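Local coordinates for protein processed glycerol phosphate lipoteichoic acid synthase 2 (Bacillus subtilis, PDB 2W8D) that belongs to the sulfatase family within the alkaline phosphatase clan and holds a magnesium ion, at residues K362-D365 and K370-D373. Numbering follows the deposited sequence.
Sequences KYYD and KELD
Tyr364 and Glu371 sit side by side as the non-hydrogen-bonded pair of an antiparallel beta hairpin, the last two strands of a small five-stranded sheet whose edge within the chain is the short strand 371-372, held by few bonds. The Tyr364 ring and the Glu371 side chain cross at a slant, from CD1, 3.9 Å from Glu371 CA, to CE1, 4.0 Å from Glu371 OE1, with ring and carboxylate planes 51° apart. Because Glu371 CG is anti to its own N (chi1 -162°) and the chain then runs extended, it carries the carboxylate past CE1 to the carbon chain of Lys362. There OE2 meets the lysine's CE at 3.4 Å, while the ammonium NZ stays 4.7 Å from OE2, so any attraction between the charges is at a distance. The sheet's other side carries Tyr363 and Leu372, whose CB atoms lie 4.1 Å apart; from there the tyrosine ring leads away to an edge-to-face stack with Tyr356 of strand 356-359, and the leucine also touches Tyr356. Near the turn, Asp365 N donates to Lys370 O, while Asp365 OD2 bonds to Thr368 OG1 within the connecting loop. Farther along, Leu372 N gives a nearly straight bond to Tyr363 O (2.8 Å, 168°), but the return link goes through a water that accepts from Tyr363 N and donates to Leu372 O at 2.6 Å.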
ATOM      1  N   LYS A 362       1.251 -24.989  -8.866  1.00 22.51           N
ATOM      2  CA  LYS A 362       2.271 -25.114  -9.902  1.00 21.98           C
ATOM      3  C   LYS A 362       3.447 -24.133  -9.674  1.00 20.66           C
ATOM      4  O   LYS A 362       3.254 -22.995  -9.227  1.00 19.84           O
ATOM      5  CB  LYS A 362       1.656 -24.901 -11.283  1.00 21.78           C
ATOM      6  CG  LYS A 362       0.767 -26.037 -11.728  1.00 25.81           C
ATOM      7  CD  LYS A 362       0.056 -25.634 -13.026  1.00 30.43           C
ATOM      8  CE  LYS A 362      -0.425 -26.832 -13.845  1.00 33.58           C
ATOM      9  NZ  LYS A 362      -1.518 -27.580 -13.167  1.00 34.62           N
ATOM     10  N   TYR A 363       4.651 -24.581 -10.008  1.00 19.53           N
ATOM     11  CA  TYR A 363       5.827 -23.736  -9.896  1.00 18.52           C
ATOM     12  C   TYR A 363       6.393 -23.341 -11.251  1.00 18.34           C
ATOM     13  O   TYR A 363       6.554 -24.171 -12.158  1.00 17.92           O
ATOM     14  CB  TYR A 363       6.942 -24.439  -9.157  1.00 17.81           C
ATOM     15  CG  TYR A 363       6.786 -24.545  -7.675  1.00 19.22           C
ATOM     16  CD1 TYR A 363       7.299 -23.557  -6.825  1.00 21.04           C
ATOM     17  CD2 TYR A 363       6.192 -25.664  -7.098  1.00 18.13           C
ATOM     18  CE1 TYR A 363       7.187 -23.683  -5.437  1.00 19.18           C
ATOM     19  CE2 TYR A 363       6.077 -25.782  -5.735  1.00 18.71           C
ATOM     20  CZ  TYR A 363       6.584 -24.797  -4.913  1.00 19.87           C
ATOM     21  OH  TYR A 363       6.466 -24.924  -3.543  1.00 25.27           O
ATOM     22  N   TYR A 364       6.760 -22.073 -11.348  1.00 17.57           N
ATOM     23  CA  TYR A 364       7.378 -21.564 -12.536  1.00 17.27           C
ATOM     24  C   TYR A 364       8.666 -20.893 -12.151  1.00 17.60           C
ATOM     25  O   TYR A 364       8.796 -20.392 -11.019  1.00 17.35           O
ATOM     26  CB  TYR A 364       6.472 -20.542 -13.206  1.00 16.78           C
ATOM     27  CG  TYR A 364       5.085 -21.045 -13.488  1.00 14.71           C
ATOM     28  CD1 TYR A 364       4.741 -21.545 -14.734  1.00 11.49           C
ATOM     29  CD2 TYR A 364       4.111 -20.996 -12.502  1.00 14.91           C
ATOM     30  CE1 TYR A 364       3.442 -22.008 -14.984  1.00 11.95           C
ATOM     31  CE2 TYR A 364       2.812 -21.443 -12.744  1.00 13.34           C
ATOM     32  CZ  TYR A 364       2.487 -21.933 -13.975  1.00 10.63           C
ATOM     33  OH  TYR A 364       1.207 -22.372 -14.166  1.00 11.86           O
ATOM     34  N   ASP A 365       9.611 -20.882 -13.089  1.00 17.14           N
ATOM     35  CA  ASP A 365      10.798 -20.074 -12.906  1.00 17.92           C
ATOM     36  C   ASP A 365      10.399 -18.600 -13.012  1.00 17.80           C
ATOM     37  O   ASP A 365       9.852 -18.172 -14.021  1.00 17.19           O
ATOM     38  CB  ASP A 365      11.873 -20.414 -13.945  1.00 17.81           C
ATOM     39  CG  ASP A 365      13.102 -19.543 -13.794  1.00 19.30           C
ATOM     40  OD1 ASP A 365      13.806 -19.673 -12.764  1.00 20.89           O
ATOM     41  OD2 ASP A 365      13.347 -18.704 -14.689  1.00 21.51           O
ATOM     42  N   LYS A 370       9.127 -20.511 -17.338  1.00 21.69           N
ATOM     43  CA  LYS A 370       9.191 -21.957 -17.606  1.00 21.04           C
ATOM     44  C   LYS A 370       8.576 -22.771 -16.462  1.00 20.58           C
ATOM     45  O   LYS A 370       8.910 -22.579 -15.297  1.00 19.58           O
ATOM     46  CB  LYS A 370      10.635 -22.387 -17.841  1.00 20.79           C
ATOM     47  CG  LYS A 370      10.789 -23.781 -18.448  1.00 24.08           C
ATOM     48  CD  LYS A 370       9.799 -23.995 -19.615  1.00 28.45           C
ATOM     49  CE  LYS A 370      10.156 -25.216 -20.485  1.00 30.51           C
ATOM     50  NZ  LYS A 370      11.141 -24.837 -21.548  1.00 31.99           N
ATOM     51  N   GLU A 371       7.655 -23.668 -16.793  1.00 21.58           N
ATOM     52  CA  GLU A 371       7.036 -24.507 -15.774  1.00 22.53           C
ATOM     53  C   GLU A 371       8.072 -25.500 -15.240  1.00 21.81           C
ATOM     54  O   GLU A 371       8.840 -26.039 -15.991  1.00 20.72           O
ATOM     55  CB  GLU A 371       5.781 -25.231 -16.290  1.00 23.37           C
ATOM     56  CG  GLU A 371       4.877 -25.763 -15.136  1.00 27.52           C
ATOM     57  CD  GLU A 371       3.460 -26.158 -15.582  1.00 34.02           C
ATOM     58  OE1 GLU A 371       2.985 -25.645 -16.632  1.00 35.87           O
ATOM     59  OE2 GLU A 371       2.826 -26.985 -14.868  1.00 35.73           O
ATOM     60  N   LEU A 372       8.100 -25.655 -13.926  1.00 22.04           N
ATOM     61  CA  LEU A 372       9.009 -26.535 -13.226  1.00 23.06           C
ATOM     62  C   LEU A 372       8.253 -27.745 -12.700  1.00 23.88           C
ATOM     63  O   LEU A 372       7.173 -27.600 -12.144  1.00 23.53           O
ATOM     64  CB  LEU A 372       9.575 -25.782 -12.025  1.00 22.68           C
ATOM     65  CG  LEU A 372      10.904 -25.043 -12.093  1.00 21.72           C
ATOM     66  CD1 LEU A 372      11.290 -24.606 -13.503  1.00 20.77           C
ATOM     67  CD2 LEU A 372      10.884 -23.886 -11.143  1.00 19.93           C
ATOM     68  N   ASP A 373       8.799 -28.947 -12.844  1.00 25.65           N
ATOM     69  CA  ASP A 373       8.171 -30.038 -12.111  1.00 26.95           C
ATOM     70  C   ASP A 373       8.540 -30.053 -10.625  1.00 26.83           C
ATOM     71  O   ASP A 373       9.664 -29.733 -10.223  1.00 25.69           O
ATOM     72  CB  ASP A 373       8.253 -31.413 -12.807  1.00 28.21           C
ATOM     73  CG  ASP A 373       9.612 -31.711 -13.398  1.00 31.37           C
ATOM     74  OD1 ASP A 373      10.626 -31.584 -12.672  1.00 35.77           O
ATOM     75  OD2 ASP A 373       9.667 -32.119 -14.580  1.00 34.91           O
TER
HETATM   76  O   HOH W   1       5.164 -27.395 -10.545  1.00 10.39           O